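Local coordinates for DUF655 domain-containing protein (Archaeoglobus fulgidus, PDB 2I5H) that is of unknown function, a DUF655 family member of the helix-hairpin-helix clan that joins an antiparallel sheet to a set of helices, at residues T54-K64 / R79-R90. Residues are numbered along the deposited sequence; the frame is centred on the assembly and turned at random.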
loop_
_atom_site.group_PDB
_atom_site.type_symbol
_atom_site.label_atom_id
_atom_site.label_comp_id
_atom_site.label_asym_id
_atom_site.label_seq_id
_atom_site.Cartn_x
_atom_site.Cartn_y
_atom_site.Cartn_z
ATOM N N THR A 54 4.081 -1.643 4.899
ATOM C CA THR A 54 5.306 -2.399 5.118
ATOM C C THR A 54 5.157 -3.750 4.424
ATOM O O THR A 54 4.115 -4.391 4.544
ATOM C CB THR A 54 5.528 -2.643 6.620
ATOM O OG1 THR A 54 5.484 -1.388 7.310
ATOM C CG2 THR A 54 6.877 -3.314 6.863
ATOM N N LEU A 55 6.179 -4.172 3.688
ATOM C CA LEU A 55 6.134 -5.467 3.010
ATOM C C LEU A 55 6.750 -6.507 3.933
ATOM O O LEU A 55 7.883 -6.343 4.405
ATOM C CB LEU A 55 6.919 -5.435 1.698
ATOM C CG LEU A 55 6.478 -4.414 0.647
ATOM C CD1 LEU A 55 7.357 -4.582 -0.596
ATOM C CD2 LEU A 55 5.017 -4.619 0.283
ATOM N N LEU A 56 6.011 -7.584 4.176
ATOM C CA LEU A 56 6.477 -8.635 5.068
ATOM C C LEU A 56 6.260 -10.032 4.518
ATOM O O LEU A 56 5.330 -10.282 3.749
ATOM C CB LEU A 56 5.730 -8.543 6.416
ATOM C CG LEU A 56 5.824 -7.251 7.236
ATOM C CD1 LEU A 56 4.784 -7.248 8.358
ATOM C CD2 LEU A 56 7.216 -7.125 7.808
ATOM N N GLU A 57 7.136 -10.945 4.918
ATOM C CA GLU A 57 6.983 -12.337 4.548
ATOM C C GLU A 57 6.678 -12.992 5.896
ATOM O O GLU A 57 7.379 -12.746 6.882
ATOM C CB GLU A 57 8.274 -12.893 3.954
ATOM C CG GLU A 57 8.152 -14.330 3.504
ATOM C CD GLU A 57 9.150 -14.681 2.411
ATOM O OE1 GLU A 57 9.019 -14.161 1.278
ATOM O OE2 GLU A 57 10.063 -15.471 2.691
ATOM N N VAL A 58 5.614 -13.783 5.942
ATOM C CA VAL A 58 5.203 -14.447 7.177
ATOM C C VAL A 58 4.889 -15.912 6.932
ATOM O O VAL A 58 4.527 -16.296 5.824
ATOM C CB VAL A 58 3.918 -13.801 7.744
ATOM C CG1 VAL A 58 4.097 -12.303 7.877
ATOM C CG2 VAL A 58 2.741 -14.100 6.817
ATOM N N SER A 59 5.021 -16.737 7.968
ATOM C CA SER A 59 4.653 -18.134 7.826
ATOM C C SER A 59 3.158 -18.196 8.172
ATOM O O SER A 59 2.638 -17.340 8.896
ATOM C CB SER A 59 5.470 -19.025 8.767
ATOM O OG SER A 59 5.508 -18.494 10.078
ATOM N N ILE A 60 2.474 -19.196 7.636
ATOM C CA ILE A 60 1.039 -19.351 7.863
ATOM C C ILE A 60 0.786 -20.628 8.662
ATOM O O ILE A 60 1.472 -21.625 8.475
ATOM C CB ILE A 60 0.287 -19.408 6.499
ATOM C CG1 ILE A 60 0.478 -18.084 5.741
ATOM C CG2 ILE A 60 -1.198 -19.688 6.710
ATOM C CD1 ILE A 60 -0.041 -16.853 6.466
ATOM N N ARG A 61 -0.187 -20.583 9.570
ATOM C CA ARG A 61 -0.521 -21.736 10.398
ATOM C C ARG A 61 -1.106 -22.896 9.599
ATOM O O ARG A 61 -1.674 -22.708 8.526
ATOM C CB ARG A 61 -1.514 -21.320 11.485
ATOM C CG ARG A 61 -0.967 -20.273 12.443
ATOM C CD ARG A 61 -2.042 -19.839 13.432
ATOM N NE ARG A 61 -2.417 -20.951 14.293
ATOM C CZ ARG A 61 -1.706 -21.363 15.339
ATOM N NH1 ARG A 61 -0.578 -20.748 15.673
ATOM N NH2 ARG A 61 -2.114 -22.413 16.037
ATOM N N LYS A 62 -0.972 -24.099 10.142
ATOM C CA LYS A 62 -1.494 -25.290 9.482
ATOM C C LYS A 62 -3.002 -25.200 9.250
ATOM O O LYS A 62 -3.729 -24.605 10.041
ATOM C CB LYS A 62 -1.190 -26.535 10.323
ATOM C CG LYS A 62 0.283 -26.770 10.567
ATOM C CD LYS A 62 0.520 -28.075 11.310
ATOM C CE LYS A 62 2.008 -28.306 11.527
ATOM N NZ LYS A 62 2.733 -28.316 10.221
ATOM N N GLY A 63 -3.453 -25.776 8.139
ATOM C CA GLY A 63 -4.871 -25.796 7.827
ATOM C C GLY A 63 -5.466 -24.511 7.304
ATOM O O GLY A 63 -6.680 -24.420 7.128
ATOM N N LYS A 64 -4.633 -23.507 7.061
ATOM C CA LYS A 64 -5.144 -22.245 6.552
ATOM C C LYS A 64 -4.783 -22.112 5.086
ATOM O O LYS A 64 -3.730 -22.566 4.660
ATOM C CB LYS A 64 -4.562 -21.063 7.337
ATOM C CG LYS A 64 -4.856 -21.096 8.838
ATOM C CD LYS A 64 -6.352 -21.152 9.117
ATOM C CE LYS A 64 -6.622 -21.227 10.618
ATOM N NZ LYS A 64 -8.075 -21.363 10.910
ATOM N N ARG A 79 -2.932 -14.941 16.984
ATOM C CA ARG A 79 -3.093 -14.767 15.536
ATOM C C ARG A 79 -3.817 -15.984 14.985
ATOM O O ARG A 79 -3.354 -17.111 15.153
ATOM C CB ARG A 79 -1.725 -14.655 14.852
ATOM C CG ARG A 79 -0.910 -13.442 15.265
ATOM C CD ARG A 79 0.521 -13.540 14.735
ATOM N NE ARG A 79 1.336 -12.399 15.148
ATOM C CZ ARG A 79 2.665 -12.377 15.120
ATOM N NH1 ARG A 79 3.348 -13.433 14.694
ATOM N NH2 ARG A 79 3.317 -11.302 15.545
ATOM N N ASP A 80 -4.935 -15.754 14.309
ATOM C CA ASP A 80 -5.733 -16.846 13.765
ATOM C C ASP A 80 -5.200 -17.464 12.478
ATOM O O ASP A 80 -5.477 -18.631 12.196
ATOM C CB ASP A 80 -7.168 -16.376 13.506
ATOM C CG ASP A 80 -7.862 -15.883 14.758
ATOM O OD1 ASP A 80 -7.777 -16.569 15.798
ATOM O OD2 ASP A 80 -8.507 -14.817 14.696
ATOM N N VAL A 81 -4.436 -16.696 11.705
ATOM C CA VAL A 81 -3.940 -17.200 10.426
ATOM C C VAL A 81 -2.419 -17.172 10.284
ATOM O O VAL A 81 -1.810 -18.165 9.878
ATOM C CB VAL A 81 -4.590 -16.410 9.262
ATOM C CG1 VAL A 81 -4.026 -16.866 7.919
ATOM C CG2 VAL A 81 -6.100 -16.621 9.286
ATOM N N VAL A 82 -1.813 -16.038 10.615
ATOM C CA VAL A 82 -0.363 -15.907 10.530
ATOM C C VAL A 82 0.305 -16.661 11.677
ATOM O O VAL A 82 -0.193 -16.662 12.806
ATOM C CB VAL A 82 0.058 -14.413 10.578
ATOM C CG1 VAL A 82 1.577 -14.284 10.734
ATOM C CG2 VAL A 82 -0.404 -13.712 9.314
ATOM N N TYR A 83 1.417 -17.329 11.391
ATOM C CA TYR A 83 2.138 -18.026 12.439
ATOM C C TYR A 83 3.199 -17.054 12.937
ATOM O O TYR A 83 3.016 -16.413 13.967
ATOM C CB TYR A 83 2.762 -19.326 11.911
ATOM C CG TYR A 83 3.559 -20.112 12.937
ATOM C CD1 TYR A 83 3.196 -20.126 14.290
ATOM C CD2 TYR A 83 4.666 -20.860 12.550
ATOM C CE1 TYR A 83 3.930 -20.867 15.226
ATOM C CE2 TYR A 83 5.400 -21.599 13.467
ATOM C CZ TYR A 83 5.029 -21.597 14.805
ATOM O OH TYR A 83 5.780 -22.318 15.702
ATOM N N LYS A 84 4.287 -16.904 12.183
ATOM C CA LYS A 84 5.360 -16.000 12.579
ATOM C C LYS A 84 5.719 -14.998 11.480
ATOM O O LYS A 84 5.527 -15.268 10.290
ATOM C CB LYS A 84 6.611 -16.814 12.923
ATOM C CG LYS A 84 6.429 -17.834 14.043
ATOM C CD LYS A 84 6.123 -17.145 15.364
ATOM C CE LYS A 84 6.044 -18.152 16.501
ATOM N NZ LYS A 84 5.814 -17.486 17.812
ATOM N N ILE A 85 6.219 -13.836 11.886
ATOM C CA ILE A 85 6.663 -12.831 10.924
ATOM C C ILE A 85 8.121 -13.206 10.657
ATOM O O ILE A 85 8.945 -13.221 11.576
ATOM C CB ILE A 85 6.590 -11.406 11.504
ATOM C CG1 ILE A 85 5.134 -11.049 11.824
ATOM C CG2 ILE A 85 7.160 -10.397 10.498
ATOM C CD1 ILE A 85 4.950 -9.647 12.377
ATOM N N LYS A 86 8.442 -13.515 9.403
ATOM C CA LYS A 86 9.799 -13.933 9.053
ATOM C C LYS A 86 10.784 -12.786 8.831
ATOM O O LYS A 86 11.869 -12.754 9.429
ATOM C CB LYS A 86 9.768 -14.807 7.790
ATOM C CG LYS A 86 8.785 -15.975 7.823
ATOM C CD LYS A 86 9.153 -17.034 8.852
ATOM C CE LYS A 86 10.326 -17.887 8.400
ATOM N NZ LYS A 86 10.576 -19.005 9.359
ATOM N N ARG A 87 10.410 -11.843 7.977
ATOM C CA ARG A 87 11.306 -10.740 7.660
ATOM C C ARG A 87 10.629 -9.677 6.820
ATOM O O ARG A 87 9.662 -9.948 6.104
ATOM C CB ARG A 87 12.504 -11.274 6.878
ATOM C CG ARG A 87 12.100 -12.026 5.612
ATOM C CD ARG A 87 13.279 -12.742 4.934
ATOM N NE ARG A 87 12.813 -13.744 3.970
ATOM C CZ ARG A 87 13.610 -14.475 3.192
ATOM N NH1 ARG A 87 14.930 -14.327 3.248
ATOM N NH2 ARG A 87 13.086 -15.357 2.346
ATOM N N ARG A 88 11.147 -8.461 6.920
ATOM C CA ARG A 88 10.638 -7.358 6.139
ATOM C C ARG A 88 11.245 -7.523 4.743
ATOM O O ARG A 88 12.382 -7.979 4.600
ATOM C CB ARG A 88 11.063 -6.026 6.758
ATOM C CG ARG A 88 10.533 -4.833 6.002
ATOM C CD ARG A 88 10.696 -3.553 6.798
ATOM N NE ARG A 88 10.243 -2.406 6.021
ATOM C CZ ARG A 88 10.111 -1.177 6.503
ATOM N NH1 ARG A 88 10.396 -0.921 7.774
ATOM N NH2 ARG A 88 9.692 -0.204 5.707
ATOM N N LEU A 89 10.488 -7.137 3.722
ATOM C CA LEU A 89 10.927 -7.298 2.339
ATOM C C LEU A 89 11.123 -5.999 1.577
ATOM O O LEU A 89 10.517 -4.990 1.898
ATOM C CB LEU A 89 9.891 -8.124 1.573
ATOM C CG LEU A 89 9.468 -9.475 2.157
ATOM C CD1 LEU A 89 8.289 -10.027 1.360
ATOM C CD2 LEU A 89 10.641 -10.436 2.129
ATOM N N ARG A 90 11.980 -6.051 0.558
ATOM C CA ARG A 90 12.197 -4.917 -0.330
ATOM C C ARG A 90 11.246 -5.237 -1.481
ATOM O O ARG A 90 10.758 -6.362 -1.597
ATOM C CB ARG A 90 13.625 -4.894 -0.885
ATOM C CG ARG A 90 14.709 -4.749 0.152
ATOM C CD ARG A 90 16.074 -5.095 -0.456
ATOM N NE ARG A 90 16.111 -6.473 -0.931
ATOM C CZ ARG A 90 17.184 -7.071 -1.442
ATOM N NH1 ARG A 90 18.330 -6.407 -1.552
ATOM N NH2 ARG A 90 17.112 -8.339 -1.836
HETATM O O HOH W 1 8.946 -3.138 3.452
HETATM O O HOH W 2 7.700 -19.845 10.991
HETATM O O HOH W 3 0.257 -17.733 15.474
#
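Glu57 and Arg87 illustrate how a buried strand can fasten an outer strand that is broken by bulges. The antiparallel strands 55-60 and 82-88 form one margin of a five-stranded sheet, and strand 44-49 flanks the inner partner on its other side. At the classic bulge, Lys86 and Arg87 both face Glu57, whose O receives a 2.8 Å bond from Lys86 N and a weak one from Arg87 N. A second one-residue shift follows between Val58 and Ile60; here Ser59 OG, turned between its own backbone N and carbonyl carbon (chi1 47°), accepts Lys84 N at 2.9 Å and thereby ties a side chain into the backbone ladder.

The apolar packing is tight where Val58 CB lies 3.8 Å from Val82 CG1, the two side chains crossing nearly at right angles. On the opposite face, the methyls of Leu89 rest against Glu57 CB, with CD1 3.9 Å away. Toward solvent the contact is looser: Arg88 is exposed and Thr54 partly so, a water bridges Leu55 N, Arg88 NE and Leu89 O, and Thr54 CG2 sits 3.6 Å above the Arg88 guanidinium plane, off its centre.

With CG anti to the backbone N (chi1 -178°), Glu57 runs alongside Arg87. Its OE2 takes Arg87 NH2 at 3.0 Å from the syn side, within the guanidinium plane although the two flat groups stand 72° apart; NE adds a weak bond. OE1 is held by His31 and Gln46. A leucine here would probably leave Arg87 without its carboxylate and free its guanidinium to swing, while His31 and Gln46 would lose a shared acceptor. The chemistry thus implies a carboxylate, buried yet satisfied at both oxygens, that links an exposed arginine of the outer strand to Gln46 of the neighbouring strand 44-49 and to His31.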